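Local coordinates for replicase polyprotein 1a (Avian infectious bronchitis virus, PDB 3LD1) that is of unknown function as nsp2, but belongs to a viral polyprotein whose cleavage products probably serve coronavirus replication, at residues E218-V223 with G236-F241; D160-N165 with I212-M217. The protein carries 3 engineered substitutions. All blocks are in the same frame, centred on the assembly; numbering follows the deposited sequence.

Contact 1 of 2, residues E218-V223 with G236-F241; sequences ERTLVV and GAVAKF
A beta-hairpin packs against the helix that follows it: Thr-220 and Leu-221, on the second strand of the hairpin, rest on Val-238 and Ala-239 of helix 232-243. Strand and helix run almost exactly antiparallel, at 172°, with their axes 7.5 Å apart, close enough for short side chains to fill the gap. Two branches do most of the touching. Thr-220 directs its CG2 methyl at the helix, where it meets the side chains of two successive residues: Val-238 CG1 lies 3.8 Å from Thr-220 CG2, and Ala-239 CB is equally near that methyl. Thr-220 CG2 also lies near the carbonyl oxygen Val-238 O, at 3.6 Å, but its closest approach, to Ala-239 CA, is too short to trust. The other branch is CG1 of Val-238. Placed anti to the backbone N (chi1 165°), it reaches across to the strand, 3.7 Å from Leu-221 O and 4.2 Å from Leu-221 CB. No hydrogen bond joins the two segments, so methyl groups and carbonyl oxygens meet by van der Waals contact. The hydroxyl of Thr-220 serves the hairpin instead, through a weak bond to Met-217 O across the turn, where Glu-218 and Arg-219 both have positive phi. Phe-242, further along the same helix, also touches Thr-220 and Leu-221, Asn-235 touches Val-222 and Val-223, and Ile-172 reaches Val-238 from a loop. The whole is a beta-beta-alpha arrangement, in which the chain leaves a tight two-residue hairpin and returns as a helix along its second strand.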
loop_
_atom_site.group_PDB
_atom_site.type_symbol
_atom_site.label_atom_id
_atom_site.label_comp_id
_atom_site.label_asym_id
_atom_site.label_seq_id
_atom_site.Cartn_x
_atom_site.Cartn_y
_atom_site.Cartn_z
ATOM N N GLU A 218 2.933 -4.292 -17.381
ATOM C CA GLU A 218 2.211 -5.205 -18.238
ATOM C C GLU A 218 0.874 -4.594 -18.667
ATOM O O GLU A 218 -0.176 -5.280 -18.715
ATOM C CB GLU A 218 2.081 -6.573 -17.561
ATOM C CG GLU A 218 3.428 -7.330 -17.480
ATOM C CD GLU A 218 4.138 -7.369 -18.844
ATOM O OE1 GLU A 218 3.470 -7.804 -19.816
ATOM O OE2 GLU A 218 5.327 -6.917 -18.974
ATOM N N ARG A 219 0.945 -3.291 -18.970
ATOM C CA ARG A 219 -0.196 -2.481 -19.399
ATOM C C ARG A 219 -1.316 -2.395 -18.393
ATOM O O ARG A 219 -2.472 -2.179 -18.785
ATOM C CB ARG A 219 -0.795 -2.955 -20.704
ATOM C CG ARG A 219 0.188 -3.143 -21.829
ATOM C CD ARG A 219 -0.360 -4.112 -22.917
ATOM N NE ARG A 219 0.684 -4.288 -23.911
ATOM C CZ ARG A 219 1.557 -5.312 -23.990
ATOM N NH1 ARG A 219 1.510 -6.382 -23.141
ATOM N NH2 ARG A 219 2.504 -5.263 -24.964
ATOM N N THR A 220 -1.010 -2.527 -17.108
ATOM C CA THR A 220 -1.965 -2.164 -16.067
ATOM C C THR A 220 -1.315 -1.157 -15.189
ATOM O O THR A 220 -0.070 -1.172 -15.025
ATOM C CB THR A 220 -2.295 -3.325 -15.068
ATOM O OG1 THR A 220 -2.005 -4.603 -15.626
ATOM C CG2 THR A 220 -3.674 -3.274 -14.685
ATOM N N LEU A 221 -2.169 -0.316 -14.590
ATOM C CA LEU A 221 -1.818 0.424 -13.409
ATOM C C LEU A 221 -1.655 -0.624 -12.295
ATOM O O LEU A 221 -2.334 -1.628 -12.299
ATOM C CB LEU A 221 -2.958 1.366 -13.078
ATOM C CG LEU A 221 -3.100 2.631 -13.954
ATOM C CD1 LEU A 221 -4.435 3.368 -13.776
ATOM C CD2 LEU A 221 -1.991 3.598 -13.639
ATOM N N VAL A 222 -0.676 -0.450 -11.416
ATOM C CA VAL A 222 -0.570 -1.246 -10.209
ATOM C C VAL A 222 -0.125 -0.342 -9.061
ATOM O O VAL A 222 0.582 0.585 -9.266
ATOM C CB VAL A 222 0.317 -2.520 -10.351
ATOM C CG1 VAL A 222 0.497 -2.937 -11.819
ATOM C CG2 VAL A 222 1.658 -2.408 -9.572
ATOM N N VAL A 223 -0.671 -0.556 -7.874
ATOM C CA VAL A 223 -0.238 0.177 -6.705
ATOM C C VAL A 223 0.829 -0.705 -6.109
ATOM O O VAL A 223 0.530 -1.818 -5.633
ATOM C CB VAL A 223 -1.405 0.336 -5.729
ATOM C CG1 VAL A 223 -0.909 0.663 -4.339
ATOM C CG2 VAL A 223 -2.294 1.433 -6.177
ATOM N N GLY A 236 -5.413 -6.714 -8.679
ATOM C CA GLY A 236 -5.887 -7.774 -9.590
ATOM C C GLY A 236 -7.123 -7.388 -10.403
ATOM O O GLY A 236 -7.316 -7.806 -11.567
ATOM N N ALA A 237 -7.973 -6.605 -9.788
ATOM C CA ALA A 237 -9.266 -6.371 -10.388
ATOM C C ALA A 237 -9.016 -5.259 -11.348
ATOM O O ALA A 237 -9.628 -5.222 -12.391
ATOM C CB ALA A 237 -10.281 -5.941 -9.378
ATOM N N VAL A 238 -8.116 -4.352 -10.986
ATOM C CA VAL A 238 -7.684 -3.329 -11.911
ATOM C C VAL A 238 -7.002 -3.983 -13.148
ATOM O O VAL A 238 -7.222 -3.576 -14.263
ATOM C CB VAL A 238 -6.746 -2.303 -11.232
ATOM C CG1 VAL A 238 -6.007 -1.436 -12.291
ATOM C CG2 VAL A 238 -7.488 -1.394 -10.303
ATOM N N ALA A 239 -6.209 -5.019 -12.946
ATOM C CA ALA A 239 -5.556 -5.638 -14.048
ATOM C C ALA A 239 -6.613 -6.181 -14.992
ATOM O O ALA A 239 -6.466 -6.093 -16.203
ATOM C CB ALA A 239 -4.673 -6.737 -13.556
ATOM N N LYS A 240 -7.682 -6.729 -14.409
ATOM C CA LYS A 240 -8.679 -7.469 -15.131
ATOM C C LYS A 240 -9.408 -6.478 -16.064
ATOM O O LYS A 240 -9.585 -6.787 -17.232
ATOM C CB LYS A 240 -9.636 -8.099 -14.130
ATOM C CG LYS A 240 -10.155 -9.467 -14.502
ATOM C CD LYS A 240 -11.366 -9.921 -13.565
ATOM C CE LYS A 240 -11.901 -11.387 -13.945
ATOM N NZ LYS A 240 -12.782 -11.412 -15.187
ATOM N N PHE A 241 -9.783 -5.297 -15.564
ATOM C CA PHE A 241 -10.354 -4.220 -16.362
ATOM C C PHE A 241 -9.396 -3.751 -17.459
ATOM O O PHE A 241 -9.823 -3.241 -18.490
ATOM C CB PHE A 241 -10.614 -3.051 -15.435
ATOM C CG PHE A 241 -11.145 -1.779 -16.096
ATOM C CD1 PHE A 241 -10.307 -0.917 -16.818
ATOM C CD2 PHE A 241 -12.459 -1.349 -15.861
ATOM C CE1 PHE A 241 -10.828 0.350 -17.400
ATOM C CE2 PHE A 241 -12.972 -0.121 -16.399
ATOM C CZ PHE A 241 -12.153 0.723 -17.189
#

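Contact 2 of 2, residues D160-N165 with I212-M217; sequences DALGSN and ITVVVM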
loop_
_atom_site.group_PDB
_atom_site.type_symbol
_atom_site.label_atom_id
_atom_site.label_comp_id
_atom_site.label_asym_id
_atom_site.label_seq_id
_atom_site.Cartn_x
_atom_site.Cartn_y
_atom_site.Cartn_z
ATOM N N ASP A 160 -5.007 10.568 -5.024
ATOM C CA ASP A 160 -3.980 11.604 -5.165
ATOM C C ASP A 160 -2.882 11.151 -6.113
ATOM O O ASP A 160 -2.690 11.774 -7.152
ATOM C CB ASP A 160 -3.462 12.171 -3.822
ATOM C CG ASP A 160 -4.509 13.134 -3.126
ATOM O OD1 ASP A 160 -5.624 13.382 -3.722
ATOM O OD2 ASP A 160 -4.215 13.640 -1.983
ATOM N N ALA A 161 -2.217 10.050 -5.789
ATOM C CA ALA A 161 -1.293 9.376 -6.694
ATOM C C ALA A 161 -1.765 9.284 -8.170
ATOM O O ALA A 161 -0.977 9.532 -9.087
ATOM C CB ALA A 161 -0.941 7.991 -6.165
ATOM N N LEU A 162 -3.026 8.939 -8.407
ATOM C CA LEU A 162 -3.550 8.807 -9.771
ATOM C C LEU A 162 -3.772 10.154 -10.466
ATOM O O LEU A 162 -4.164 10.199 -11.652
ATOM C CB LEU A 162 -4.897 8.108 -9.713
ATOM C CG LEU A 162 -5.072 6.650 -9.281
ATOM C CD1 LEU A 162 -6.551 6.321 -9.297
ATOM C CD2 LEU A 162 -4.313 5.696 -10.201
ATOM N N GLY A 163 -3.577 11.243 -9.707
ATOM C CA GLY A 163 -3.845 12.612 -10.148
ATOM C C GLY A 163 -5.244 12.851 -10.693
ATOM O O GLY A 163 -6.059 11.913 -10.853
ATOM N N SER A 164 -5.497 14.125 -10.988
ATOM C CA SER A 164 -6.762 14.590 -11.588
ATOM C C SER A 164 -7.059 13.932 -12.930
ATOM O O SER A 164 -8.069 13.234 -13.094
ATOM C CB SER A 164 -6.727 16.097 -11.729
ATOM O OG SER A 164 -5.409 16.549 -11.454
ATOM N N ASN A 165 -6.150 14.137 -13.871
ATOM C CA ASN A 165 -6.113 13.410 -15.162
ATOM C C ASN A 165 -6.725 11.978 -15.156
ATOM O O ASN A 165 -7.263 11.541 -16.165
ATOM C CB ASN A 165 -4.642 13.356 -15.632
ATOM C CG ASN A 165 -3.726 12.822 -14.529
ATOM O OD1 ASN A 165 -3.407 11.640 -14.520
ATOM N ND2 ASN A 165 -3.378 13.669 -13.552
ATOM N N ILE A 212 1.984 5.946 -1.314
ATOM C CA ILE A 212 1.330 5.086 -2.310
ATOM C C ILE A 212 1.931 5.462 -3.658
ATOM O O ILE A 212 1.856 6.636 -4.033
ATOM C CB ILE A 212 -0.254 5.201 -2.220
ATOM C CG1 ILE A 212 -0.857 4.030 -1.440
ATOM C CG2 ILE A 212 -0.955 5.301 -3.583
ATOM C CD1 ILE A 212 -0.643 4.084 0.021
ATOM N N THR A 213 2.558 4.485 -4.338
ATOM C CA THR A 213 3.224 4.679 -5.642
ATOM C C THR A 213 2.516 3.897 -6.686
ATOM O O THR A 213 2.558 2.650 -6.652
ATOM C CB THR A 213 4.650 4.066 -5.679
ATOM O OG1 THR A 213 5.220 4.191 -4.403
ATOM C CG2 THR A 213 5.570 4.777 -6.709
ATOM N N VAL A 214 1.916 4.601 -7.634
ATOM C CA VAL A 214 1.337 3.985 -8.823
ATOM C C VAL A 214 2.360 3.832 -9.981
ATOM O O VAL A 214 3.108 4.762 -10.295
ATOM C CB VAL A 214 0.143 4.827 -9.244
ATOM C CG1 VAL A 214 -0.359 4.447 -10.602
ATOM C CG2 VAL A 214 -1.005 4.633 -8.204
ATOM N N VAL A 215 2.424 2.661 -10.594
ATOM C CA VAL A 215 3.312 2.474 -11.755
ATOM C C VAL A 215 2.553 1.775 -12.854
ATOM O O VAL A 215 1.404 1.357 -12.604
ATOM C CB VAL A 215 4.564 1.591 -11.448
ATOM C CG1 VAL A 215 5.476 2.276 -10.405
ATOM C CG2 VAL A 215 4.118 0.191 -11.052
ATOM N N VAL A 216 3.170 1.597 -14.040
ATOM C CA VAL A 216 2.532 0.721 -15.019
ATOM C C VAL A 216 3.344 -0.497 -15.295
ATOM O O VAL A 216 4.514 -0.385 -15.635
ATOM C CB VAL A 216 2.288 1.403 -16.307
ATOM C CG1 VAL A 216 1.727 0.391 -17.302
ATOM C CG2 VAL A 216 1.327 2.570 -16.105
ATOM N N MET A 217 2.725 -1.648 -15.144
ATOM C CA MET A 217 3.328 -2.871 -15.469
ATOM C C MET A 217 2.388 -3.772 -16.286
ATOM O O MET A 217 1.205 -4.024 -15.915
ATOM C CB MET A 217 3.655 -3.596 -14.189
ATOM C CG MET A 217 4.554 -2.826 -13.216
ATOM S SD MET A 217 4.895 -3.675 -11.601
ATOM C CE MET A 217 6.226 -4.861 -11.953
#
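Ala-161, in the last turn of helix 140-162, aims its methyl at the chain between two residues that face the helix, Ile-212 and Val-214. Its CB lies 3.7 Å from Ile-212 CG2 and 3.9 Å from Val-214 CG2, so the small side chain touches a branch of each residue; Ile-212 O is almost as near. Ile-212 offers its CG2 methyl alone, while its longer arm, through CG1 to CD1, leads off elsewhere. Leu-162 comes in from the neighbouring helix position, and its side chain crosses that of Val-214 at about a right angle. Its extended chain, with CD1 anti to CA (chi2 178°), leaves the second branch, CD2, to make the contact: Leu-162 CD2 is 4.0 Å from Val-214 CG2 and 4.2 Å from Val-214 CG1. CG2 of Val-214, beside its own backbone N, meets both Ala-161 and Leu-162, while the hairpin partners Leu-221 and Val-223 pack on Val-214 as well. Thr-213, between the two facing residues, points the other way and bonds through OG1 to Glu-225. Just beyond Leu-162, Gly-163 N bonds to Asp-160 O and Gly-163, with positive phi, leaves helical geometry. With no hydrogen bond or ion pair between the segments, helix end and strand are held here by apolar contact of methyl groups, so their fit depends on shape, at a place where Ala-161 remains exposed.

In the fold
From the N terminus, helix 140-162 comes first, and contact 2 closes a loop of 46 residues when the chain, after helices 167-170, 174-185 and 194-207, returns as strand 214-217. The chain then turns into strand 220-223, and contact 1 closes a second, much shorter loop of 12 residues with helix 232-243. The two loops follow in series, neither nesting nor crossing, and their centres are 12 Å apart. The hairpin joins them: its first strand receives the end of helix 140-162, its second strand receives helix 232-243, and between the strands Val-222 N probably bonds to Val-215 O while Val-222 packs on Met-217.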